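Long-range contacts in acetylene hydratase (Pelobacter acetylenicus, PDB 2E7Z), which catalyses the hydration of acetylene to acetaldehyde, a reaction without net redox change, using a tungsten-bis(molybdopterin guanine dinucleotide) cofactor and a [4Fe-4S] cluster: residues K1-C6 / G475-Q480; N12-A17 / E32-T37; N111-Y116 / R462-P467. All coordinates share one frame; numbering follows the deposited sequence.

Contact 1: residues K1-C6 / G475-Q480. With SF4 (iron/sulfur cluster), chain D.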
loop_
_atom_site.group_PDB
_atom_site.type_symbol
_atom_site.label_atom_id
_atom_site.label_comp_id
_atom_site.label_asym_id
_atom_site.label_seq_id
_atom_site.Cartn_x
_atom_site.Cartn_y
_atom_site.Cartn_z
ATOM N N LYS A 1 1.948 -30.073 12.429
ATOM C CA LYS A 1 1.972 -29.121 11.263
ATOM C C LYS A 1 0.771 -28.171 11.257
ATOM O O LYS A 1 -0.381 -28.588 11.428
ATOM C CB LYS A 1 2.026 -29.864 9.927
ATOM C CG LYS A 1 3.348 -30.576 9.644
ATOM C CD LYS A 1 3.766 -30.457 8.172
ATOM C CE LYS A 1 2.757 -31.110 7.222
ATOM N NZ LYS A 1 3.359 -31.434 5.892
ATOM N N LYS A 2 1.049 -26.890 11.050
ATOM C CA LYS A 2 0.006 -25.872 11.014
ATOM C C LYS A 2 -0.051 -25.247 9.621
ATOM O O LYS A 2 0.991 -25.177 8.948
ATOM C CB LYS A 2 0.335 -24.784 12.042
ATOM C CG LYS A 2 0.382 -25.276 13.506
ATOM C CD LYS A 2 -1.019 -25.512 14.081
ATOM C CE LYS A 2 -1.042 -26.424 15.315
ATOM N NZ LYS A 2 0.046 -26.136 16.265
ATOM N N HIS A 3 -1.235 -24.804 9.190
ATOM C CA HIS A 3 -1.325 -23.897 8.026
ATOM C C HIS A 3 -1.351 -22.466 8.566
ATOM O O HIS A 3 -2.064 -22.159 9.537
ATOM C CB HIS A 3 -2.506 -24.211 7.084
ATOM C CG HIS A 3 -3.867 -24.048 7.690
ATOM N ND1 HIS A 3 -4.597 -22.879 7.609
ATOM C CD2 HIS A 3 -4.655 -24.937 8.341
ATOM C CE1 HIS A 3 -5.765 -23.045 8.206
ATOM N NE2 HIS A 3 -5.823 -24.282 8.665
ATOM N N VAL A 4 -0.531 -21.601 7.962
ATOM C CA VAL A 4 -0.327 -20.247 8.486
ATOM C C VAL A 4 -0.337 -19.286 7.308
ATOM O O VAL A 4 0.284 -19.578 6.273
ATOM C CB VAL A 4 1.017 -20.146 9.283
ATOM C CG1 VAL A 4 1.085 -18.848 10.061
ATOM C CG2 VAL A 4 1.171 -21.341 10.227
ATOM N N VAL A 5 -1.036 -18.158 7.457
ATOM C CA VAL A 5 -0.911 -17.094 6.469
ATOM C C VAL A 5 0.430 -16.356 6.703
ATOM O O VAL A 5 0.647 -15.765 7.774
ATOM C CB VAL A 5 -2.104 -16.120 6.546
ATOM C CG1 VAL A 5 -1.847 -14.931 5.628
ATOM C CG2 VAL A 5 -3.416 -16.848 6.196
ATOM N N CYS A 6 1.342 -16.412 5.735
ATOM C CA CYS A 6 2.590 -15.723 5.915
ATOM C C CYS A 6 2.317 -14.223 5.849
ATOM O O CYS A 6 1.677 -13.752 4.903
ATOM C CB CYS A 6 3.535 -16.143 4.807
ATOM S SG CYS A 6 5.094 -15.241 4.854
ATOM N N GLY A 475 -11.462 -15.255 2.539
ATOM C CA GLY A 475 -10.506 -15.205 3.647
ATOM C C GLY A 475 -9.806 -16.535 3.789
ATOM O O GLY A 475 -10.452 -17.579 3.705
ATOM N N ASN A 476 -8.488 -16.493 3.972
ATOM C CA ASN A 476 -7.719 -17.667 4.414
ATOM C C ASN A 476 -7.527 -17.660 5.921
ATOM O O ASN A 476 -7.173 -16.641 6.502
ATOM C CB ASN A 476 -6.341 -17.702 3.736
ATOM C CG ASN A 476 -6.432 -17.960 2.239
ATOM O OD1 ASN A 476 -5.739 -17.330 1.437
ATOM N ND2 ASN A 476 -7.316 -18.854 1.857
ATOM N N THR A 477 -7.751 -18.802 6.552
ATOM C CA THR A 477 -7.441 -18.928 7.974
ATOM C C THR A 477 -5.939 -19.102 8.217
ATOM O O THR A 477 -5.234 -19.696 7.401
ATOM C CB THR A 477 -8.214 -20.113 8.583
ATOM O OG1 THR A 477 -7.891 -21.300 7.834
ATOM C CG2 THR A 477 -9.715 -19.864 8.514
ATOM N N SER A 478 -5.483 -18.570 9.347
ATOM C CA SER A 478 -4.118 -18.716 9.798
ATOM C C SER A 478 -4.096 -19.280 11.205
ATOM O O SER A 478 -4.654 -18.686 12.120
ATOM C CB SER A 478 -3.424 -17.363 9.788
ATOM O OG SER A 478 -2.042 -17.563 9.972
ATOM N N GLN A 479 -3.443 -20.422 11.386
ATOM C CA GLN A 479 -3.310 -20.997 12.716
ATOM C C GLN A 479 -2.158 -20.384 13.466
ATOM O O GLN A 479 -1.128 -20.027 12.855
ATOM C CB GLN A 479 -3.129 -22.506 12.595
ATOM C CG GLN A 479 -4.301 -23.212 11.918
ATOM C CD GLN A 479 -4.129 -24.704 11.986
ATOM O OE1 GLN A 479 -3.252 -25.270 11.339
ATOM N NE2 GLN A 479 -4.916 -25.339 12.833
ATOM N N GLN A 480 -2.323 -20.300 14.789
ATOM C CA GLN A 480 -1.247 -19.898 15.681
ATOM C C GLN A 480 -0.220 -21.025 15.847
ATOM O O GLN A 480 -0.594 -22.139 16.232
ATOM C CB GLN A 480 -1.824 -19.558 17.031
ATOM C CG GLN A 480 -0.829 -18.976 17.992
ATOM C CD GLN A 480 -1.450 -18.487 19.275
ATOM O OE1 GLN A 480 -2.672 -18.557 19.460
ATOM N NE2 GLN A 480 -0.625 -17.958 20.155
HETATM FE FE1 SF4 D . 7.126 -14.652 0.556
HETATM FE FE2 SF4 D . 5.429 -14.690 2.641
HETATM FE FE3 SF4 D . 4.506 -15.110 0.131
HETATM FE FE4 SF4 D . 5.300 -12.663 0.882
HETATM S S1 SF4 D . 3.531 -13.767 1.742
HETATM S S2 SF4 D . 5.817 -13.724 -1.121
HETATM S S3 SF4 D . 7.047 -13.145 2.321
HETATM S S4 SF4 D . 5.986 -16.469 1.273
#

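Contact 2: residues N12-A17 / E32-T37. With SF4 (iron/sulfur cluster), chain D.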
loop_
_atom_site.group_PDB
_atom_site.type_symbol
_atom_site.label_atom_id
_atom_site.label_comp_id
_atom_site.label_asym_id
_atom_site.label_seq_id
_atom_site.Cartn_x
_atom_site.Cartn_y
_atom_site.Cartn_z
ATOM N N ASN A 12 0.432 -12.588 1.304
ATOM C CA ASN A 12 -0.152 -13.529 2.268
ATOM C C ASN A 12 -0.344 -14.960 1.735
ATOM O O ASN A 12 -1.408 -15.583 1.930
ATOM C CB ASN A 12 -1.494 -12.986 2.798
ATOM C CG ASN A 12 -1.356 -11.783 3.756
ATOM O OD1 ASN A 12 -2.380 -11.224 4.130
ATOM N ND2 ASN A 12 -0.139 -11.419 4.183
ATOM N N CYS A 13 0.698 -15.487 1.088
ATOM C CA CYS A 13 0.750 -16.915 0.777
ATOM C C CYS A 13 0.434 -17.716 2.034
ATOM O O CYS A 13 0.902 -17.381 3.122
ATOM C CB CYS A 13 2.167 -17.322 0.387
ATOM S SG CYS A 13 2.899 -16.339 -0.954
ATOM N N VAL A 14 -0.332 -18.792 1.876
ATOM C CA VAL A 14 -0.528 -19.725 2.978
ATOM C C VAL A 14 0.569 -20.781 2.932
ATOM O O VAL A 14 0.754 -21.450 1.906
ATOM C CB VAL A 14 -1.930 -20.348 2.956
ATOM C CG1 VAL A 14 -2.132 -21.303 4.165
ATOM C CG2 VAL A 14 -2.985 -19.234 2.963
ATOM N N VAL A 15 1.304 -20.893 4.037
ATOM C CA VAL A 15 2.446 -21.786 4.149
ATOM C C VAL A 15 2.165 -22.823 5.230
ATOM O O VAL A 15 1.126 -22.783 5.902
ATOM C CB VAL A 15 3.771 -20.990 4.459
ATOM C CG1 VAL A 15 4.088 -19.972 3.359
ATOM C CG2 VAL A 15 3.689 -20.271 5.798
ATOM N N GLU A 16 3.084 -23.766 5.386
ATOM C CA GLU A 16 2.991 -24.714 6.476
ATOM C C GLU A 16 4.125 -24.422 7.451
ATOM O O GLU A 16 5.200 -23.985 7.046
ATOM C CB GLU A 16 3.008 -26.155 5.962
ATOM C CG GLU A 16 1.622 -26.602 5.465
ATOM C CD GLU A 16 1.565 -28.059 5.036
ATOM O OE1 GLU A 16 2.623 -28.594 4.653
ATOM O OE2 GLU A 16 0.455 -28.661 5.074
ATOM N N ALA A 17 3.855 -24.602 8.740
ATOM C CA ALA A 17 4.871 -24.394 9.766
ATOM C C ALA A 17 4.835 -25.520 10.758
ATOM O O ALA A 17 3.774 -26.085 11.041
ATOM C CB ALA A 17 4.650 -23.074 10.494
ATOM N N GLU A 32 -0.231 -29.486 0.947
ATOM C CA GLU A 32 -1.568 -29.855 0.512
ATOM C C GLU A 32 -2.054 -28.909 -0.574
ATOM O O GLU A 32 -1.587 -27.772 -0.646
ATOM C CB GLU A 32 -2.546 -29.794 1.692
ATOM C CG GLU A 32 -2.197 -30.754 2.814
ATOM C CD GLU A 32 -2.491 -32.193 2.457
ATOM O OE1 GLU A 32 -3.316 -32.438 1.543
ATOM O OE2 GLU A 32 -1.893 -33.084 3.094
ATOM N N PRO A 33 -2.999 -29.362 -1.416
ATOM C CA PRO A 33 -3.571 -28.478 -2.433
ATOM C C PRO A 33 -4.419 -27.366 -1.798
ATOM O O PRO A 33 -5.529 -27.613 -1.326
ATOM C CB PRO A 33 -4.413 -29.424 -3.291
ATOM C CG PRO A 33 -4.718 -30.596 -2.365
ATOM C CD PRO A 33 -3.544 -30.738 -1.483
ATOM N N HIS A 34 -3.878 -26.155 -1.783
ATOM C CA HIS A 34 -4.557 -25.026 -1.151
ATOM C C HIS A 34 -5.496 -24.325 -2.147
ATOM O O HIS A 34 -5.162 -24.212 -3.346
ATOM C CB HIS A 34 -3.544 -24.038 -0.576
ATOM C CG HIS A 34 -4.160 -23.003 0.320
ATOM N ND1 HIS A 34 -4.638 -21.805 -0.158
ATOM C CD2 HIS A 34 -4.401 -22.998 1.654
ATOM C CE1 HIS A 34 -5.140 -21.099 0.841
ATOM N NE2 HIS A 34 -5.013 -21.804 1.951
ATOM N N PRO A 35 -6.678 -23.879 -1.681
ATOM C CA PRO A 35 -7.652 -23.248 -2.589
ATOM C C PRO A 35 -7.173 -21.982 -3.292
ATOM O O PRO A 35 -7.679 -21.668 -4.370
ATOM C CB PRO A 35 -8.838 -22.924 -1.675
ATOM C CG PRO A 35 -8.714 -23.891 -0.556
ATOM C CD PRO A 35 -7.236 -24.031 -0.323
ATOM N N THR A 36 -6.234 -21.252 -2.687
ATOM C CA THR A 36 -5.802 -19.969 -3.265
ATOM C C THR A 36 -4.312 -19.879 -3.516
ATOM O O THR A 36 -3.900 -19.243 -4.485
ATOM C CB THR A 36 -6.217 -18.737 -2.422
ATOM O OG1 THR A 36 -5.377 -18.640 -1.265
ATOM C CG2 THR A 36 -7.708 -18.778 -2.014
ATOM N N THR A 37 -3.503 -20.499 -2.659
ATOM C CA THR A 37 -2.047 -20.434 -2.783
ATOM C C THR A 37 -1.545 -21.637 -3.587
ATOM O O THR A 37 -1.652 -22.773 -3.135
ATOM C CB THR A 37 -1.378 -20.416 -1.391
ATOM O OG1 THR A 37 -1.860 -19.278 -0.654
ATOM C CG2 THR A 37 0.130 -20.338 -1.515
HETATM FE FE1 SF4 D . 7.126 -14.652 0.556
HETATM FE FE2 SF4 D . 5.429 -14.690 2.641
HETATM FE FE3 SF4 D . 4.506 -15.110 0.131
HETATM FE FE4 SF4 D . 5.300 -12.663 0.882
HETATM S S1 SF4 D . 3.531 -13.767 1.742
HETATM S S2 SF4 D . 5.817 -13.724 -1.121
HETATM S S3 SF4 D . 7.047 -13.145 2.321
HETATM S S4 SF4 D . 5.986 -16.469 1.273
HETATM O O HOH W 1 -0.177 -31.465 5.651
#

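Contact 3: residues N111-Y116 / R462-P467. With MGD (2-amino-5,6-dimercapto-7-methyl-3,7,8a,9-tetrahydro-8-oxa-1,3,9,10-tetraaza-anthracen-4-one guanosine dinucleotide), chain E.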
loop_
_atom_site.group_PDB
_atom_site.type_symbol
_atom_site.label_atom_id
_atom_site.label_comp_id
_atom_site.label_asym_id
_atom_site.label_seq_id
_atom_site.Cartn_x
_atom_site.Cartn_y
_atom_site.Cartn_z
ATOM N N ASN A 111 -0.006 -5.771 8.181
ATOM C CA ASN A 111 1.126 -6.357 8.867
ATOM C C ASN A 111 0.779 -7.021 10.194
ATOM O O ASN A 111 1.634 -7.674 10.789
ATOM C CB ASN A 111 2.242 -5.321 9.122
ATOM C CG ASN A 111 2.906 -4.824 7.850
ATOM O OD1 ASN A 111 2.809 -5.449 6.795
ATOM N ND2 ASN A 111 3.561 -3.681 7.948
ATOM N N GLN A 112 -0.441 -6.787 10.677
ATOM C CA GLN A 112 -0.848 -7.170 12.029
ATOM C C GLN A 112 -2.044 -8.098 12.041
ATOM O O GLN A 112 -2.088 -9.074 12.776
ATOM C CB GLN A 112 -1.189 -5.909 12.816
ATOM C CG GLN A 112 0.011 -4.974 12.976
ATOM C CD GLN A 112 -0.427 -3.670 13.558
ATOM O OE1 GLN A 112 -0.390 -3.479 14.770
ATOM N NE2 GLN A 112 -0.879 -2.764 12.699
ATOM N N GLN A 113 -3.068 -7.717 11.273
ATOM C CA GLN A 113 -4.255 -8.567 11.038
ATOM C C GLN A 113 -4.808 -9.049 12.376
ATOM O O GLN A 113 -5.078 -10.258 12.555
ATOM C CB GLN A 113 -3.921 -9.701 10.076
ATOM C CG GLN A 113 -3.487 -9.105 8.773
ATOM C CD GLN A 113 -3.597 -10.043 7.584
ATOM O OE1 GLN A 113 -4.604 -10.755 7.397
ATOM N NE2 GLN A 113 -2.585 -10.010 6.742
ATOM N N SER A 114 -5.031 -8.075 13.277
ATOM C CA SER A 114 -5.388 -8.383 14.646
ATOM C C SER A 114 -6.443 -7.489 15.275
ATOM O O SER A 114 -6.883 -7.810 16.366
ATOM C CB SER A 114 -4.140 -8.345 15.539
ATOM O OG SER A 114 -3.294 -9.438 15.221
ATOM N N GLU A 115 -6.884 -6.405 14.614
ATOM C CA GLU A 115 -7.800 -5.499 15.318
ATOM C C GLU A 115 -9.234 -5.506 14.789
ATOM O O GLU A 115 -10.127 -5.098 15.521
ATOM C CB GLU A 115 -7.235 -4.080 15.467
ATOM C CG GLU A 115 -6.730 -3.362 14.207
ATOM C CD GLU A 115 -7.789 -2.710 13.331
ATOM O OE1 GLU A 115 -8.952 -2.451 13.765
ATOM O OE2 GLU A 115 -7.445 -2.387 12.161
ATOM N N TYR A 116 -9.472 -5.957 13.553
ATOM C CA TYR A 116 -10.821 -6.290 13.088
ATOM C C TYR A 116 -11.776 -5.094 13.120
ATOM O O TYR A 116 -12.991 -5.269 13.196
ATOM C CB TYR A 116 -11.407 -7.476 13.859
ATOM C CG TYR A 116 -10.575 -8.727 13.713
ATOM C CD1 TYR A 116 -10.709 -9.537 12.597
ATOM C CD2 TYR A 116 -9.602 -9.057 14.661
ATOM C CE1 TYR A 116 -9.934 -10.680 12.434
ATOM C CE2 TYR A 116 -8.787 -10.191 14.505
ATOM C CZ TYR A 116 -8.962 -10.988 13.367
ATOM O OH TYR A 116 -8.193 -12.107 13.163
ATOM N N ARG A 462 0.244 -16.008 16.196
ATOM C CA ARG A 462 -1.131 -15.532 16.281
ATOM C C ARG A 462 -2.080 -16.216 15.311
ATOM O O ARG A 462 -1.700 -16.527 14.180
ATOM C CB ARG A 462 -1.164 -14.012 16.047
ATOM C CG ARG A 462 -0.707 -13.564 14.628
ATOM C CD ARG A 462 -0.531 -12.061 14.600
ATOM N NE ARG A 462 -0.057 -11.575 13.306
ATOM C CZ ARG A 462 0.861 -10.613 13.165
ATOM N NH1 ARG A 462 1.225 -10.215 11.955
ATOM N NH2 ARG A 462 1.389 -10.019 14.238
ATOM N N PRO A 463 -3.339 -16.386 15.730
ATOM C CA PRO A 463 -4.362 -16.804 14.770
ATOM C C PRO A 463 -4.817 -15.582 13.969
ATOM O O PRO A 463 -4.719 -14.456 14.470
ATOM C CB PRO A 463 -5.497 -17.257 15.670
ATOM C CG PRO A 463 -5.405 -16.346 16.862
ATOM C CD PRO A 463 -3.912 -16.116 17.067
ATOM N N VAL A 464 -5.320 -15.801 12.768
ATOM C CA VAL A 464 -5.931 -14.723 11.978
ATOM C C VAL A 464 -7.132 -15.244 11.211
ATOM O O VAL A 464 -7.064 -16.303 10.587
ATOM C CB VAL A 464 -4.928 -14.124 10.935
ATOM C CG1 VAL A 464 -5.598 -13.005 10.123
ATOM C CG2 VAL A 464 -3.683 -13.581 11.603
ATOM N N VAL A 465 -8.226 -14.489 11.278
ATOM C CA VAL A 465 -9.311 -14.643 10.323
ATOM C C VAL A 465 -9.185 -13.521 9.304
ATOM O O VAL A 465 -9.086 -12.352 9.666
ATOM C CB VAL A 465 -10.693 -14.559 11.031
ATOM C CG1 VAL A 465 -11.852 -14.372 10.024
ATOM C CG2 VAL A 465 -10.923 -15.803 11.881
ATOM N N GLN A 466 -9.206 -13.895 8.027
ATOM C CA GLN A 466 -9.184 -12.915 6.934
ATOM C C GLN A 466 -10.588 -12.766 6.354
ATOM O O GLN A 466 -11.460 -13.588 6.633
ATOM C CB GLN A 466 -8.239 -13.403 5.840
ATOM C CG GLN A 466 -6.798 -13.397 6.323
ATOM C CD GLN A 466 -5.790 -13.551 5.204
ATOM O OE1 GLN A 466 -5.981 -14.371 4.317
ATOM N NE2 GLN A 466 -4.701 -12.765 5.250
ATOM N N PRO A 467 -10.815 -11.751 5.498
ATOM C CA PRO A 467 -9.835 -10.764 5.021
ATOM C C PRO A 467 -9.687 -9.541 5.925
ATOM O O PRO A 467 -10.665 -9.106 6.539
ATOM C CB PRO A 467 -10.419 -10.340 3.670
ATOM C CG PRO A 467 -11.936 -10.426 3.883
ATOM C CD PRO A 467 -12.121 -11.630 4.815
HETATM P PB MGD E . 7.333 -0.117 6.782
HETATM O O1B MGD E . 7.319 1.375 6.564
HETATM O O2B MGD E . 8.580 -0.890 6.551
HETATM O O3B MGD E . 6.211 -0.846 5.896
HETATM O O3A MGD E . 4.419 0.297 4.557
HETATM P PA MGD E . 4.615 -0.672 5.832
HETATM O O1A MGD E . 4.090 -2.052 5.572
HETATM O O2A MGD E . 4.113 0.111 7.007
HETATM O "O5'" MGD E . 6.843 -0.341 8.302
HETATM C "C5'" MGD E . 6.357 -1.614 8.689
HETATM C "C4'" MGD E . 6.716 -1.777 10.153
HETATM O "O4'" MGD E . 5.977 -2.904 10.648
HETATM C "C3'" MGD E . 8.173 -2.161 10.389
HETATM O "O3'" MGD E . 8.767 -1.205 11.284
HETATM C "C2'" MGD E . 8.159 -3.582 10.992
HETATM O "O2'" MGD E . 9.173 -3.870 11.975
HETATM C "C1'" MGD E . 6.789 -3.613 11.613
HETATM N N9 MGD E . 6.149 -4.933 11.725
HETATM C C8 MGD E . 6.185 -5.949 10.829
HETATM N N7 MGD E . 5.398 -6.963 11.225
HETATM C C5 MGD E . 4.789 -6.559 12.361
HETATM C C6 MGD E . 3.834 -7.116 13.304
HETATM O O6 MGD E . 3.347 -8.254 13.138
HETATM N N1 MGD E . 3.482 -6.324 14.331
HETATM C C2 MGD E . 4.005 -5.132 14.597
HETATM N N2 MGD E . 3.553 -4.437 15.681
HETATM N N3 MGD E . 4.889 -4.564 13.782
HETATM C C4 MGD E . 5.285 -5.233 12.680
HETATM C C10 MGD E . 4.362 -0.308 3.265
HETATM C C11 MGD E . 3.816 0.740 2.319
HETATM O O11 MGD E . 4.821 1.749 2.241
HETATM C C12 MGD E . 3.553 0.130 0.964
HETATM S S12 MGD E . 2.574 -1.270 0.882
HETATM C C13 MGD E . 4.024 0.705 -0.155
HETATM S S13 MGD E . 3.856 -0.019 -1.687
HETATM C C14 MGD E . 4.753 2.014 -0.153
HETATM N N15 MGD E . 6.166 1.857 -0.461
HETATM C C16 MGD E . 6.885 3.011 -0.355
HETATM C C17 MGD E . 8.056 3.334 -1.182
HETATM O O17 MGD E . 8.451 2.538 -2.062
HETATM N N18 MGD E . 8.671 4.514 -0.963
HETATM C C19 MGD E . 8.262 5.406 -0.025
HETATM N N19 MGD E . 8.926 6.568 0.151
HETATM N N20 MGD E . 7.219 5.158 0.776
HETATM C C21 MGD E . 6.514 4.026 0.647
HETATM N N22 MGD E . 5.457 3.814 1.434
HETATM C C23 MGD E . 4.562 2.698 1.211
HETATM O O HOH W 2 -5.872 -12.044 14.516
#

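Contact 1: residues K1-C6 / G475-Q480
Gln479 pairs with His3 through its backbone N and its side-chain OE1. Three hydrogen bonds of ordinary strength carry the polar part. His3 N gives its hydrogen to Gln479 OE1 (3.0 Å), meeting a lone pair in the plane of the amide, while Gln479 N returns a bond to His3 O at 2.9 Å, nearly straight at 162°. Two residues on, Val5 N donates to Ser478 OG at 2.8 Å; the serine torsion (chi1 -169°) sets that oxygen beside its own carbonyl carbon, where Val5 N meets it. A weak bond of 3.3 Å runs from His3 ND1 to Thr477 O, which lies at the ring edge and in its plane.

Stacking forms the second group. The methylene CG of Gln479 lies over one face of the imidazole, a CH-pi contact 3.9 Å from the ring centroid, and the amide beyond it is stacked, the planes 19° apart. Beyond the two segments, Gln532 accepts from His3 NE2 through its backbone O and from Gln479 NE2 through OE1, so both stacked groups are held at their far ends too.

Apolar packing is lighter: Val5 CG2 rests on Ser478 CB at 3.6 Å and touches Asn476 CB. The strand 2-5 leads straight into Cys6, whose SG binds FE2 of the [4Fe-4S] cluster at 2.3 Å. Backbone groups along this edge of the strand are thus satisfied largely by side chains, an arrangement that joins the cluster-bearing N-terminus to a distant part of the chain without a regular sheet pairing.

Contact 2: residues N12-A17 / E32-T37
The [4Fe-4S] site frames this contact, in which Val14, next in sequence to the cluster ligand Cys13, packs against His34 and Thr37. Cys13 SG binds FE3 of the cluster at 2.3 Å. Immediately after it, Val14 N donates to Thr37 OG1 at 3.0 Å in an almost straight bond (173°), and the same hydroxyl oxygen is also hydrogen-bonded to a pentanediol molecule, probably from the crystallisation liquor. The threonine methyl CG2 lies 3.7 Å from Val14 O.

Val14 also packs over a ring. Its CB lies over one face of His34, 3.9 Å from the centroid in a CH-pi contact, and CG2 comes within 3.4 Å of NE2; Pro35 CD covers the opposite face. His34 CG, anti to its backbone N (chi1 -169°), carries the imidazole toward Val14. ND1 accepts from the backbone N of both Thr36 and Thr37, each tilted out of the ring plane, which fixes the ring and is consistent with a proton on NE2.

Farther out, a water donates to Glu16 OE2 and, weakly, to Glu32 OE2, a tenuous link between carboxylates whose OE2 atoms are 5.4 Å apart. Glu16 turns its other oxygen to Lys1 and Ser31. In the three-stranded antiparallel sheet, strand 14-19 runs between 2-5 and 25-29, and the 32-37 loop passes beside its start, with His34 wedged toward strands 474-476 and 536-538.

Contact 3: residues N111-Y116 / R462-P467
Guanine O6 of the molybdopterin guanine dinucleotide is gripped by two nitrogens of Arg462: NH2 donates at 2.9 Å and NH1 at 3.1 Å. NH1 also makes a weak, bent bond to Asn111 O (2.8 Å). The base oxygen lies at the edge of the guanidinium, near its plane, whereas Gln112 O sits over one face. The side chain leaves its backbone with CG between N and the carbonyl carbon (chi1 64°), and the extended chain from CG to NE carries the guanidinium to the base. Outside the segments NH2 forms a salt bridge with Asp457 and NH1 bonds to Gln7, so the head group is held from the protein side as well. An alanine here would probably leave guanine O6 without its two donors and Asp457 without its charged mate.

On the other segment, Asn111 ND2 donates to O1A of the cofactor's diphosphate, and so the two loops address different ends of the guanosine diphosphate portion. The loop 111-116 follows strand 103-107 and the loop 462-467 follows strand 452-455, both strands of one mixed sheet, an arrangement in keeping with the DMSO reductase family, where loops after sheet strands receive the dinucleotide.

Away from the cofactor, the loops meet through amides. Gln466 NE2 donates to Gln113 OE1 at 2.9 Å and 173°, on a lone pair, with the two amide planes only 3° apart; Val464 CG1 packs on Gln113 CB beside them. Tyr116 OH accepts from Val465 N at 3.0 Å and donates to a water, which in turn donates to Gln113 O and Pro463 O. The tyrosine ring turns its edge to Val465 O, and CE1 lies 4.2 Å from Val465 CB.

How the contacts relate
All three contacts are largely buried; contacts 1 and 2 each have one exposed residue (Lys1, Glu32), whereas every touching residue of contact 3 is buried. Contacts 1 and 2 share the small antiparallel sheet and the iron-sulfur cluster: strands 2-5 and 14-19 are neighbours, joined by backbone bonds such as Val4 O to Val15 N and Cys6 N to Cys13 O. Contact 3 lies deeper and serves the guanine end of a dinucleotide, through a charged arginine where contact 1 relies on neutral amide and hydroxyl groups and contact 2 on a ring face and one hydroxyl. The loops touch: Ser478 N bonds to Val464 O, and Asn12 to Gln113, connecting the cluster region with cofactor-binding loops.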